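Local coordinates for protein type II secretion ATPase XpsE (PDB 2D28) that belongs to the ATPases of bacterial type II secretion systems and is represented by its N-terminal domain, which includes an MshEN-type module, at residues Thr8-Ala13 with Glu56-Val61; Thr23-Ala28 with Ala41-Leu46; Leu72-Pro77 with Ile144-Gly149; Gln84-Arg89 with Leu124-Pro129; Leu106-Ala111 with Leu130-Gly135. The protein carries 1 engineered substitution. All blocks are in the same frame, centred on the assembly; numbering follows the deposited sequence.

Interaction 1 (Thr8-Ala13 with Glu56-Val61)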
# COMPACT_ATOMS: atom_id res chain seq x y z
N THR A 8 14.06 1.59 2.31
CA THR A 8 15.21 1.26 3.16
C THR A 8 14.87 1.35 4.67
O THR A 8 15.26 0.48 5.43
CB THR A 8 16.36 2.18 2.82
OG1 THR A 8 16.79 1.91 1.47
CG2 THR A 8 17.62 1.90 3.67
N ARG A 9 14.08 2.35 5.05
CA ARG A 9 13.78 2.55 6.46
C ARG A 9 12.82 1.46 6.87
O ARG A 9 12.80 1.02 8.01
CB ARG A 9 13.15 3.95 6.66
CG ARG A 9 14.14 5.12 6.49
CD ARG A 9 13.81 6.25 7.57
NE ARG A 9 12.82 6.95 6.91
CZ ARG A 9 11.68 7.50 7.25
NH1 ARG A 9 11.18 7.80 8.44
NH2 ARG A 9 11.04 7.88 6.17
N ILE A 10 11.94 1.06 5.95
CA ILE A 10 10.97 -0.01 6.23
C ILE A 10 11.70 -1.38 6.38
O ILE A 10 11.42 -2.13 7.31
CB ILE A 10 9.84 -0.07 5.15
CG1 ILE A 10 8.95 1.14 5.30
CG2 ILE A 10 9.01 -1.30 5.32
CD1 ILE A 10 8.05 1.50 4.14
N VAL A 11 12.57 -1.70 5.46
CA VAL A 11 13.40 -2.88 5.61
C VAL A 11 14.18 -2.88 6.92
O VAL A 11 14.22 -3.87 7.63
CB VAL A 11 14.39 -3.02 4.43
CG1 VAL A 11 15.37 -4.18 4.68
CG2 VAL A 11 13.64 -3.32 3.18
N GLU A 12 14.80 -1.74 7.29
CA GLU A 12 15.53 -1.67 8.54
C GLU A 12 14.61 -1.90 9.76
O GLU A 12 14.97 -2.57 10.71
CB GLU A 12 16.20 -0.29 8.65
CG GLU A 12 16.53 0.04 10.10
CD GLU A 12 16.94 1.49 10.32
OE1 GLU A 12 16.04 2.39 10.42
OE2 GLU A 12 18.17 1.73 10.36
N ALA A 13 13.41 -1.34 9.73
CA ALA A 13 12.47 -1.54 10.78
C ALA A 13 11.91 -2.99 10.83
O ALA A 13 11.66 -3.51 11.91
CB ALA A 13 11.30 -0.54 10.68
N GLU A 56 2.01 -3.03 8.77
CA GLU A 56 2.42 -2.44 10.03
C GLU A 56 3.61 -1.52 10.00
O GLU A 56 3.60 -0.37 10.55
CB GLU A 56 2.75 -3.56 11.03
CG GLU A 56 3.03 -3.02 12.44
CD GLU A 56 1.79 -2.96 13.32
OE1 GLU A 56 0.65 -3.15 12.75
OE2 GLU A 56 1.95 -2.76 14.56
N THR A 57 4.65 -2.03 9.35
CA THR A 57 5.90 -1.35 9.27
C THR A 57 5.82 -0.11 8.36
O THR A 57 6.41 0.91 8.69
CB THR A 57 6.98 -2.33 8.83
OG1 THR A 57 6.91 -3.44 9.74
CG2 THR A 57 8.37 -1.68 9.06
N CYS A 58 5.17 -0.25 7.20
CA CYS A 58 4.90 0.89 6.33
C CYS A 58 4.22 2.00 7.16
O CYS A 58 4.63 3.15 7.13
CB CYS A 58 3.98 0.46 5.19
SG CYS A 58 4.81 -0.46 3.93
N ALA A 59 3.24 1.64 7.96
CA ALA A 59 2.52 2.62 8.75
C ALA A 59 3.38 3.28 9.81
O ALA A 59 3.33 4.49 9.95
CB ALA A 59 1.32 1.99 9.38
N GLU A 60 4.22 2.51 10.50
CA GLU A 60 5.14 3.07 11.47
C GLU A 60 6.07 4.00 10.83
O GLU A 60 6.36 5.01 11.39
CB GLU A 60 6.05 2.05 12.17
CG GLU A 60 5.36 1.11 13.10
CD GLU A 60 6.24 -0.13 13.47
OE1 GLU A 60 7.33 -0.44 12.88
OE2 GLU A 60 5.84 -0.76 14.43
N VAL A 61 6.66 3.63 9.71
CA VAL A 61 7.75 4.43 9.21
C VAL A 61 7.23 5.71 8.65
O VAL A 61 7.90 6.79 8.75
CB VAL A 61 8.62 3.69 8.16
CG1 VAL A 61 9.48 4.63 7.42
CG2 VAL A 61 9.45 2.60 8.85
O HOH W 1 8.71 9.03 7.37

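Interaction 2 (Thr23-Ala28 with Ala41-Leu46). Engineered in segment 23-28: Val26 (natural residue Leu).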
# COMPACT_ATOMS: atom_id res chain seq x y z
N THR A 23 18.94 -13.56 7.44
CA THR A 23 19.29 -14.60 6.45
C THR A 23 18.36 -14.56 5.27
O THR A 23 18.78 -14.62 4.13
CB THR A 23 19.32 -16.02 7.06
OG1 THR A 23 18.10 -16.29 7.77
CG2 THR A 23 20.41 -16.11 8.10
N ASP A 24 17.07 -14.42 5.54
CA ASP A 24 16.10 -14.27 4.47
C ASP A 24 16.32 -13.01 3.61
O ASP A 24 16.10 -13.01 2.36
CB ASP A 24 14.69 -14.21 5.05
CG ASP A 24 14.22 -15.53 5.62
OD1 ASP A 24 14.88 -16.58 5.42
OD2 ASP A 24 13.18 -15.59 6.32
N LEU A 25 16.71 -11.93 4.26
CA LEU A 25 16.87 -10.68 3.56
C LEU A 25 18.05 -10.81 2.63
O LEU A 25 17.97 -10.35 1.53
CB LEU A 25 17.11 -9.52 4.51
CG LEU A 25 17.51 -8.21 3.85
CD1 LEU A 25 16.48 -7.76 2.75
CD2 LEU A 25 17.68 -7.13 4.96
N VAL A 26 19.14 -11.42 3.10
CA VAL A 26 20.33 -11.59 2.24
C VAL A 26 20.02 -12.46 1.01
O VAL A 26 20.44 -12.16 -0.09
CB VAL A 26 21.63 -12.06 3.01
CG1 VAL A 26 21.36 -13.18 3.99
CG2 VAL A 26 22.77 -12.47 2.02
N ARG A 27 19.21 -13.50 1.18
CA ARG A 27 18.81 -14.30 0.02
C ARG A 27 17.97 -13.49 -0.98
O ARG A 27 18.20 -13.56 -2.19
CB ARG A 27 18.01 -15.53 0.43
CG ARG A 27 18.71 -16.58 1.31
CD ARG A 27 17.77 -17.80 1.58
NE ARG A 27 16.64 -17.72 0.63
CZ ARG A 27 15.35 -17.59 0.94
NH1 ARG A 27 14.93 -17.57 2.20
NH2 ARG A 27 14.46 -17.49 -0.06
N ALA A 28 16.99 -12.75 -0.49
CA ALA A 28 16.21 -11.84 -1.32
C ALA A 28 17.15 -10.78 -1.95
O ALA A 28 17.99 -10.18 -1.27
CB ALA A 28 15.09 -11.19 -0.51
N ALA A 41 8.29 -6.04 -2.22
CA ALA A 41 7.56 -6.96 -3.15
C ALA A 41 8.16 -8.35 -3.21
O ALA A 41 7.44 -9.30 -3.06
CB ALA A 41 7.54 -6.33 -4.59
N LEU A 42 9.47 -8.46 -3.37
CA LEU A 42 10.10 -9.76 -3.53
C LEU A 42 10.02 -10.54 -2.21
O LEU A 42 9.68 -11.73 -2.23
CB LEU A 42 11.54 -9.61 -3.95
CG LEU A 42 12.33 -10.89 -4.19
CD1 LEU A 42 11.69 -11.66 -5.35
CD2 LEU A 42 13.76 -10.54 -4.47
N LEU A 43 10.30 -9.86 -1.09
CA LEU A 43 10.12 -10.43 0.24
C LEU A 43 8.73 -10.94 0.50
O LEU A 43 8.55 -12.01 1.10
CB LEU A 43 10.53 -9.41 1.36
CG LEU A 43 12.00 -8.98 1.36
CD1 LEU A 43 12.25 -7.77 2.24
CD2 LEU A 43 12.90 -10.18 1.81
N GLY A 44 7.72 -10.20 0.08
CA GLY A 44 6.37 -10.66 0.20
C GLY A 44 6.14 -11.90 -0.67
O GLY A 44 5.47 -12.86 -0.24
N ARG A 45 6.72 -11.90 -1.88
CA ARG A 45 6.46 -12.98 -2.85
C ARG A 45 7.22 -14.25 -2.47
O ARG A 45 6.75 -15.32 -2.78
CB ARG A 45 6.88 -12.57 -4.27
CG ARG A 45 6.47 -13.56 -5.41
CD ARG A 45 7.53 -13.67 -6.57
NE ARG A 45 7.10 -14.45 -7.76
CZ ARG A 45 6.16 -14.09 -8.64
NH1 ARG A 45 5.49 -12.94 -8.51
NH2 ARG A 45 5.88 -14.89 -9.67
N LEU A 46 8.39 -14.12 -1.83
CA LEU A 46 9.11 -15.26 -1.31
C LEU A 46 8.54 -15.80 0.03
O LEU A 46 9.07 -16.77 0.59
CB LEU A 46 10.58 -14.91 -1.16
CG LEU A 46 11.36 -14.73 -2.46
CD1 LEU A 46 12.68 -14.07 -2.22
CD2 LEU A 46 11.60 -16.08 -3.10

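Interaction 3 (Leu72-Pro77 with Ile144-Gly149)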
# COMPACT_ATOMS: atom_id res chain seq x y z
N LEU A 72 -14.89 -1.04 6.20
CA LEU A 72 -15.45 -0.80 4.88
C LEU A 72 -16.77 -1.56 4.66
O LEU A 72 -16.82 -2.78 4.87
CB LEU A 72 -14.39 -1.26 3.89
CG LEU A 72 -13.20 -0.30 3.94
CD1 LEU A 72 -11.85 -0.91 4.33
CD2 LEU A 72 -13.18 0.34 2.64
N GLY A 73 -17.83 -0.87 4.23
CA GLY A 73 -19.11 -1.49 3.89
C GLY A 73 -19.10 -2.31 2.59
O GLY A 73 -18.08 -2.43 1.95
N ASP A 74 -20.27 -2.85 2.22
CA ASP A 74 -20.42 -3.80 1.10
C ASP A 74 -20.41 -3.20 -0.32
O ASP A 74 -20.14 -3.91 -1.28
CB ASP A 74 -21.75 -4.52 1.21
CG ASP A 74 -21.69 -5.66 2.17
OD1 ASP A 74 -20.70 -6.44 2.14
OD2 ASP A 74 -22.62 -5.83 2.97
N THR A 75 -20.75 -1.93 -0.42
CA THR A 75 -20.71 -1.21 -1.68
C THR A 75 -20.06 0.13 -1.46
O THR A 75 -20.04 0.61 -0.32
CB THR A 75 -22.13 -0.99 -2.18
OG1 THR A 75 -22.83 -0.16 -1.22
CG2 THR A 75 -22.89 -2.34 -2.25
N PRO A 76 -19.56 0.74 -2.54
CA PRO A 76 -18.86 2.03 -2.43
C PRO A 76 -19.73 3.14 -1.82
O PRO A 76 -20.90 3.22 -2.17
CB PRO A 76 -18.50 2.40 -3.88
CG PRO A 76 -18.51 1.12 -4.62
CD PRO A 76 -19.55 0.23 -3.92
N PRO A 77 -19.14 3.98 -0.97
CA PRO A 77 -19.89 4.98 -0.22
C PRO A 77 -20.68 5.99 -1.05
O PRO A 77 -21.84 6.15 -0.69
CB PRO A 77 -18.80 5.72 0.57
CG PRO A 77 -17.57 5.45 -0.15
CD PRO A 77 -17.70 4.04 -0.66
N ILE A 144 -11.54 -4.34 -3.61
CA ILE A 144 -11.61 -3.90 -5.02
C ILE A 144 -12.61 -4.82 -5.75
O ILE A 144 -13.49 -4.29 -6.42
CB ILE A 144 -10.28 -3.92 -5.72
CG1 ILE A 144 -9.34 -2.82 -5.16
CG2 ILE A 144 -10.48 -3.74 -7.29
CD1 ILE A 144 -7.86 -3.08 -5.42
N GLU A 145 -12.49 -6.13 -5.59
CA GLU A 145 -13.33 -7.09 -6.30
C GLU A 145 -14.79 -7.06 -5.85
O GLU A 145 -15.72 -7.18 -6.69
CB GLU A 145 -12.82 -8.52 -6.12
CG GLU A 145 -13.51 -9.57 -7.02
CD GLU A 145 -13.55 -9.10 -8.46
OE1 GLU A 145 -12.47 -8.92 -9.06
OE2 GLU A 145 -14.67 -8.85 -9.00
N ARG A 146 -15.00 -6.97 -4.54
CA ARG A 146 -16.31 -6.89 -3.96
C ARG A 146 -17.03 -5.65 -4.42
O ARG A 146 -18.20 -5.69 -4.82
CB ARG A 146 -16.15 -6.90 -2.43
CG ARG A 146 -17.39 -6.61 -1.68
CD ARG A 146 -17.26 -7.12 -0.27
NE ARG A 146 -17.07 -6.04 0.66
CZ ARG A 146 -16.00 -5.80 1.41
NH1 ARG A 146 -14.88 -6.56 1.36
NH2 ARG A 146 -16.08 -4.76 2.26
N TRP A 147 -16.33 -4.54 -4.41
CA TRP A 147 -16.94 -3.31 -4.80
C TRP A 147 -17.07 -3.22 -6.33
O TRP A 147 -17.99 -2.52 -6.80
CB TRP A 147 -16.16 -2.12 -4.27
CG TRP A 147 -16.46 -1.77 -2.88
CD1 TRP A 147 -17.24 -2.48 -1.97
CD2 TRP A 147 -16.05 -0.59 -2.22
NE1 TRP A 147 -17.32 -1.78 -0.80
CE2 TRP A 147 -16.59 -0.62 -0.92
CE3 TRP A 147 -15.27 0.52 -2.59
CZ2 TRP A 147 -16.36 0.40 0.00
CZ3 TRP A 147 -15.06 1.53 -1.70
CH2 TRP A 147 -15.60 1.47 -0.41
N TYR A 148 -16.18 -3.90 -7.08
CA TYR A 148 -16.15 -3.82 -8.57
C TYR A 148 -15.93 -5.17 -9.23
O TYR A 148 -15.73 -6.17 -8.55
CB TYR A 148 -15.16 -2.78 -9.07
CG TYR A 148 -15.18 -1.46 -8.28
CD1 TYR A 148 -16.26 -0.64 -8.34
CD2 TYR A 148 -14.10 -1.04 -7.49
CE1 TYR A 148 -16.30 0.57 -7.63
CE2 TYR A 148 -14.14 0.14 -6.76
CZ TYR A 148 -15.25 0.95 -6.85
OH TYR A 148 -15.41 2.15 -6.18
N GLY A 149 -16.04 -5.25 -10.54
CA GLY A 149 -16.00 -6.56 -11.21
C GLY A 149 -16.93 -7.67 -10.70
O GLY A 149 -18.17 -7.52 -10.53

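Interaction 4 (Gln84-Arg89 with Leu124-Pro129)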
# COMPACT_ATOMS: atom_id res chain seq x y z
N GLN A 84 -12.06 10.14 -11.15
CA GLN A 84 -11.59 9.95 -12.53
C GLN A 84 -10.21 9.38 -12.57
O GLN A 84 -9.39 9.64 -11.70
CB GLN A 84 -11.38 11.30 -13.28
CG GLN A 84 -12.45 12.31 -13.14
CD GLN A 84 -13.80 11.85 -13.70
OE1 GLN A 84 -14.17 10.67 -13.59
NE2 GLN A 84 -14.58 12.81 -14.25
N GLY A 85 -9.94 8.72 -13.67
CA GLY A 85 -8.59 8.47 -14.10
C GLY A 85 -8.03 7.20 -13.58
O GLY A 85 -6.94 6.89 -13.97
N LEU A 86 -8.78 6.45 -12.76
CA LEU A 86 -8.33 5.17 -12.22
C LEU A 86 -9.16 4.04 -12.78
O LEU A 86 -10.35 3.92 -12.47
CB LEU A 86 -8.43 5.15 -10.66
CG LEU A 86 -7.69 6.28 -9.91
CD1 LEU A 86 -7.70 6.04 -8.42
CD2 LEU A 86 -6.25 6.43 -10.41
N SER A 87 -8.54 3.20 -13.58
CA SER A 87 -9.24 2.07 -14.14
C SER A 87 -9.26 0.99 -13.07
O SER A 87 -8.43 0.99 -12.13
CB SER A 87 -8.55 1.51 -15.38
OG SER A 87 -7.24 1.15 -15.09
N LEU A 88 -10.19 0.06 -13.23
CA LEU A 88 -10.22 -1.11 -12.33
C LEU A 88 -8.91 -1.83 -12.36
O LEU A 88 -8.37 -2.18 -11.33
CB LEU A 88 -11.40 -2.02 -12.66
CG LEU A 88 -11.47 -3.32 -11.84
CD1 LEU A 88 -11.66 -3.01 -10.33
CD2 LEU A 88 -12.59 -4.20 -12.37
N ARG A 89 -8.32 -1.97 -13.58
CA ARG A 89 -7.05 -2.62 -13.74
C ARG A 89 -5.93 -1.95 -12.92
O ARG A 89 -5.15 -2.59 -12.33
CB ARG A 89 -6.62 -2.61 -15.23
CG ARG A 89 -5.36 -3.44 -15.53
CD ARG A 89 -4.58 -2.93 -16.73
NE ARG A 89 -4.13 -1.57 -16.45
CZ ARG A 89 -3.02 -1.25 -15.81
NH1 ARG A 89 -2.18 -2.19 -15.43
NH2 ARG A 89 -2.75 0.05 -15.56
N LEU A 124 -2.04 12.69 -10.00
CA LEU A 124 -2.16 13.32 -11.33
C LEU A 124 -3.46 12.90 -12.03
O LEU A 124 -4.17 13.74 -12.64
CB LEU A 124 -0.98 12.96 -12.23
CG LEU A 124 -0.99 13.62 -13.64
CD1 LEU A 124 -0.93 15.21 -13.52
CD2 LEU A 124 0.22 13.18 -14.47
N ALA A 125 -3.79 11.61 -11.94
CA ALA A 125 -4.95 11.08 -12.67
C ALA A 125 -6.25 11.58 -12.06
O ALA A 125 -7.22 11.84 -12.81
CB ALA A 125 -4.94 9.57 -12.73
N THR A 126 -6.32 11.71 -10.73
CA THR A 126 -7.60 12.08 -10.10
C THR A 126 -7.72 13.58 -10.01
O THR A 126 -8.82 14.13 -10.00
CB THR A 126 -7.76 11.50 -8.66
OG1 THR A 126 -6.63 11.90 -7.85
CG2 THR A 126 -7.75 9.94 -8.65
N GLY A 127 -6.58 14.24 -9.94
CA GLY A 127 -6.56 15.65 -9.62
C GLY A 127 -7.06 16.01 -8.23
O GLY A 127 -7.36 17.16 -7.98
N LEU A 128 -7.10 15.03 -7.32
CA LEU A 128 -7.61 15.23 -5.94
C LEU A 128 -6.50 15.12 -4.93
O LEU A 128 -5.55 14.34 -5.10
CB LEU A 128 -8.68 14.19 -5.57
CG LEU A 128 -9.99 14.39 -6.37
CD1 LEU A 128 -10.94 13.24 -6.17
CD2 LEU A 128 -10.74 15.73 -6.04
N PRO A 129 -6.60 15.90 -3.86
CA PRO A 129 -5.67 15.70 -2.75
C PRO A 129 -6.02 14.39 -2.04
O PRO A 129 -7.19 14.03 -1.97
CB PRO A 129 -5.81 16.94 -1.90
CG PRO A 129 -7.04 17.67 -2.32
CD PRO A 129 -7.49 17.07 -3.67
O HOH W 2 -11.18 12.46 -9.91

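Interaction 5 (Leu106-Ala111 with Leu130-Gly135)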
# COMPACT_ATOMS: atom_id res chain seq x y z
N LEU A 106 -9.51 12.79 -0.99
CA LEU A 106 -9.80 11.42 -1.35
C LEU A 106 -9.10 10.45 -0.42
O LEU A 106 -7.85 10.41 -0.37
CB LEU A 106 -9.38 11.18 -2.82
CG LEU A 106 -9.81 9.83 -3.38
CD1 LEU A 106 -11.37 9.86 -3.66
CD2 LEU A 106 -9.01 9.58 -4.65
N ASP A 107 -9.89 9.64 0.30
CA ASP A 107 -9.36 8.60 1.12
C ASP A 107 -8.91 7.44 0.23
O ASP A 107 -9.72 6.87 -0.53
CB ASP A 107 -10.32 8.11 2.17
CG ASP A 107 -10.67 9.15 3.18
OD1 ASP A 107 -9.77 9.74 3.83
OD2 ASP A 107 -11.85 9.48 3.39
N LEU A 108 -7.62 7.11 0.29
CA LEU A 108 -7.07 6.03 -0.51
C LEU A 108 -6.44 5.00 0.37
O LEU A 108 -5.45 5.26 1.07
CB LEU A 108 -6.04 6.60 -1.49
CG LEU A 108 -5.49 5.63 -2.53
CD1 LEU A 108 -6.57 5.47 -3.58
CD2 LEU A 108 -4.16 6.06 -3.19
N TRP A 109 -6.97 3.80 0.28
CA TRP A 109 -6.43 2.65 0.94
C TRP A 109 -5.29 2.09 0.08
O TRP A 109 -5.50 1.75 -1.11
CB TRP A 109 -7.56 1.64 1.07
CG TRP A 109 -7.52 0.70 2.18
CD1 TRP A 109 -6.68 0.75 3.30
CD2 TRP A 109 -8.31 -0.48 2.35
NE1 TRP A 109 -6.94 -0.31 4.11
CE2 TRP A 109 -7.93 -1.08 3.56
CE3 TRP A 109 -9.25 -1.15 1.56
CZ2 TRP A 109 -8.48 -2.27 4.02
CZ3 TRP A 109 -9.81 -2.32 2.04
CH2 TRP A 109 -9.40 -2.88 3.24
N ILE A 110 -4.10 1.92 0.67
CA ILE A 110 -2.93 1.63 -0.15
C ILE A 110 -2.07 0.58 0.50
O ILE A 110 -1.84 0.64 1.77
CB ILE A 110 -2.17 2.99 -0.44
CG1 ILE A 110 -0.98 2.81 -1.33
CG2 ILE A 110 -1.77 3.66 0.89
CD1 ILE A 110 -0.46 4.04 -1.95
N ALA A 111 -1.62 -0.39 -0.28
CA ALA A 111 -0.72 -1.46 0.23
C ALA A 111 0.72 -1.05 0.39
O ALA A 111 1.41 -1.48 1.38
CB ALA A 111 -0.84 -2.78 -0.59
N LEU A 130 -5.01 13.60 -1.69
CA LEU A 130 -5.18 12.28 -1.11
C LEU A 130 -4.98 12.31 0.39
O LEU A 130 -4.15 13.09 0.89
CB LEU A 130 -4.12 11.32 -1.68
CG LEU A 130 -4.03 11.29 -3.25
CD1 LEU A 130 -3.06 10.24 -3.72
CD2 LEU A 130 -5.36 10.97 -3.90
N LEU A 131 -5.68 11.39 1.07
CA LEU A 131 -5.36 11.00 2.43
C LEU A 131 -5.09 9.50 2.37
O LEU A 131 -5.95 8.73 2.00
CB LEU A 131 -6.51 11.32 3.39
CG LEU A 131 -6.26 11.38 4.90
CD1 LEU A 131 -5.30 12.51 5.28
CD2 LEU A 131 -7.58 11.57 5.60
N LEU A 132 -3.86 9.11 2.69
CA LEU A 132 -3.42 7.75 2.58
C LEU A 132 -3.72 6.94 3.83
O LEU A 132 -3.48 7.38 4.93
CB LEU A 132 -1.93 7.67 2.28
CG LEU A 132 -1.52 8.31 0.93
CD1 LEU A 132 0.01 8.24 0.79
CD2 LEU A 132 -2.30 7.62 -0.19
N HIS A 133 -4.25 5.73 3.64
CA HIS A 133 -4.50 4.79 4.72
C HIS A 133 -3.92 3.44 4.36
O HIS A 133 -4.20 2.92 3.24
CB HIS A 133 -6.00 4.63 4.90
CG HIS A 133 -6.74 5.90 5.16
ND1 HIS A 133 -7.52 6.52 4.22
CD2 HIS A 133 -6.94 6.60 6.30
CE1 HIS A 133 -8.06 7.62 4.75
NE2 HIS A 133 -7.68 7.70 6.00
N VAL A 134 -3.08 2.89 5.21
CA VAL A 134 -2.39 1.64 4.87
C VAL A 134 -3.37 0.47 5.17
O VAL A 134 -4.09 0.42 6.20
CB VAL A 134 -1.07 1.47 5.67
CG1 VAL A 134 -0.29 0.20 5.25
CG2 VAL A 134 -0.20 2.79 5.63
N GLY A 135 -3.40 -0.46 4.26
CA GLY A 135 -4.18 -1.69 4.39
C GLY A 135 -3.39 -2.90 3.92
O GLY A 135 -2.40 -2.82 3.17
O HOH W 3 0.33 -3.25 3.14

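Interaction 1 (Thr8-Ala13 with Glu56-Val61)
Ile10 holds CG1 anti to its carbonyl carbon (chi1 -71°), beside the backbone N, which leaves CG2 anti to the N; the two branches therefore meet different residues of helix 51-62. Val61 has CG1 anti to its backbone N (chi1 165°), where it meets the Arg9 guanidinium, while CG2 lies nearer Ile10. Ile10 CG1 touches Val61 CB at 3.8 Å, and Ile10 CD1 reaches Cys58 SG at the same 3.8 Å. The other branch, Ile10 CG2, slides past Thr57 CG2, which also meets Ala13 CB at 3.5 Å. Thr57 OG1 is hydrogen-bonded to Arg19 and to Asp53 O. At the outer margin the Arg9 chain bends at chi2 and chi3, so that Val61 CG1 sits 3.6 Å above the centre of the guanidinium plane. Water 1 lies at the edge of that group, accepting from Arg9 NH2 at 2.9 Å and donating to Val61 O at 2.8 Å, a bridge to the last turn of helix 51-62. The segment axes approach to 9.2 Å at 119°, a steeply crossed helix pair, with Ile10 also packing on Leu40 of helix 39-45 and Cys58 on the loop at Pro113.

Interaction 2 (Thr23-Ala28 with Ala41-Leu46)
The two segments come nearest at the end of helix 22-27, where the CA atoms of Ala28 and Leu43 are 6.4 Å apart and Ala28 has just left helical geometry (psi 128°). Its small methyl group is the centre of the contact, which packs this helix end on helix 39-45 in the helical N-terminal part. Leu43, with CG anti to the carbonyl carbon, extends CD2 to 3.3 Å from Ala28 CB, tighter than ordinary carbon packing. Leu46 adds CD1 at 4.1 Å from the same Ala28 CB. Leu42 holds CG anti to its backbone N (chi1 -178°) and brings CD2 to 4.2 Å from Ala28 CA, so three leucines of segment 41-46 converge on a single alanine. Leu25 starts out away from the other segment but bends back, its CD1 standing 4.3 Å from Leu43 CD1; it also packs on Val11 and Leu15 of helix 6-16. At the exposed margin the edge of the Arg27 guanidinium approaches Leu46 CD2, while Arg27 NH1 forms a salt bridge with Asp24 OD1 at 3.4 Å. No hydrogen bond crosses between the segments and the ion pair stays within one helix, so the contact is apolar, with its closest packing at Ala28.

Interaction 3 (Leu72-Pro77 with Ile144-Gly149)
Trp147, at the end of helix 137-147, forms the tight half of this contact, laying its indole against the backbone of loop 72-77; the contact thereby packs a loop of the MshEN region on the C-terminal helix. Pro76 CA stands 3.6 Å from the centroid of the six-membered ring and only 2° off its normal, a CH-pi contact, while Thr75 C covers the same face nearer the rim. Pro77 CD packs on Trp147 CH2 at 3.3 Å. In the ring plane, Trp147 NE1 donates to Gly73 O at 2.9 Å with an N-H...O angle of 156°. The same oxygen takes a second bond from Arg146 NH2 at 3.1 Å; both donors stand above the carbonyl plane. The looser part lies on the exposed side, at Asp74 and Arg146. There Asp74 OD1 is 3.9 Å from Arg146 NE, a long salt bridge in which no N-H points at the oxygen; Arg146 NE, although buried by the contact, has no hydrogen-bond partner in the model. A bound cacodylate lies close to Pro77. The directional part of the contact is one carbonyl taking two N-H groups, backed by a covered indole face, whereas the Asp74-Arg146 attraction is probably electrostatic and weakly directional.

Interaction 4 (Gln84-Arg89 with Leu124-Pro129)
Thr126, in the last turn of helix 116-126, begins an ST turn, and the loop before helix 88-94 runs against it. The first shell is mostly backbone: Gln84 O receives a CA-H...O contact from Thr126 CA at 3.4 Å, and Gly85 comes within 4.7 Å of Ala125, CA to CA, an approach made possible by a residue without a side chain and with phi at 91°. Ala125 CB lies 3.6 Å from Gly85 O. Leu86, with CG anti to its carbonyl carbon, crosses Thr126 obliquely; its CG sits 3.9 Å from Thr126 CG2, and its CD2 is turned to Ala125 CB at 4.1 Å. No direct hydrogen bond joins the segments, but water 2 accepts from Gln84 N at 2.8 Å and donates to Thr126 O. In the next shell, Leu86 packs on Pro98 of strand 96-102, and Ser87 is the N-cap of helix 88-94, its OG bonded to Phe90 N. Thr126 itself is set by its torsion: chi1 of 55° puts OG1 in the crowded position between N and carbonyl carbon, beside Val122 O, to which it is hydrogen-bonded. That same OG1 accepts from Leu128 N at 3.2 Å, with an N-H...O angle of 162°.

Interaction 5 (Leu106-Ala111 with Leu130-Gly135)
Leu106, Leu108 and Ile110 project from the same face of the sheet as Leu130, Leu132 and Val134, and the leucines of each pair lie side by side, pointing the same way. Leu106 and Leu108 hold CG anti to the backbone N whereas Leu130 and Leu132 hold it anti to the carbonyl carbon, and these differing torsions bring methyl to methyl. Leu106 CD2 lies 4.0 Å from Leu130 CD2. Leu108 CD2 lies 3.9 Å from Leu132 CD2, which also meets Ile110 CG2 at 4.1 Å. Asp107, Trp109, Leu131 and His133 occupy the other face. There the imidazole of His133 meets Asp107 at its edge, and carboxylate and ring planes lie 53° apart; the carboxylate's charge partner is Arg102. Between these faces runs the parallel ladder of a beta-alpha-beta unit, whose connecting helix 116-126 packs Ile119 and Val122 on the leucine face. Five backbone bonds join the strands, from Leu131 N to Leu106 O (2.8 Å) through to Gly135 N to Ile110 O (3.1 Å), and Ile110 N reaches His133 O nearly along the C=O axis. The strand axes twist by -31°. Trp109, chi1 -152°, swings its indole past the strand end so that NE1, while donating to Val67 O, lies 3.1 Å from Gly135 CA, a place where a CB would collide with it. Ile140 and Leu143 of helix 137-147 pack on the same indole-bearing side chain. Just past the ladder, water 3 donates to both Ala111 O (2.7 Å) and Gly135 O.

In the fold
Along the chain interaction 2 falls within the span of interaction 1, and together they tie helices 6-16, 22-27, 39-45 and 51-62 into a helical N-terminal part; the centres of the two interactions lie about 15 Å apart. Interactions 3, 4 and 5 follow in the MshEN region: 4 and 5 both fall between the segments of 3, and their own segments alternate. Interaction 5 supplies the parallel strand pair at the core, about 13 Å from interaction 4 and 15 Å from interaction 3, centre to centre. Leu72 packs on Trp109, Leu88 on Ile144. Ala59 and Cys58 touch Val134, so helix 51-62 joins the helical part to the sheet, with interactions 2 and 3 on opposite sides of the chain's centre, centres about 32 Å apart.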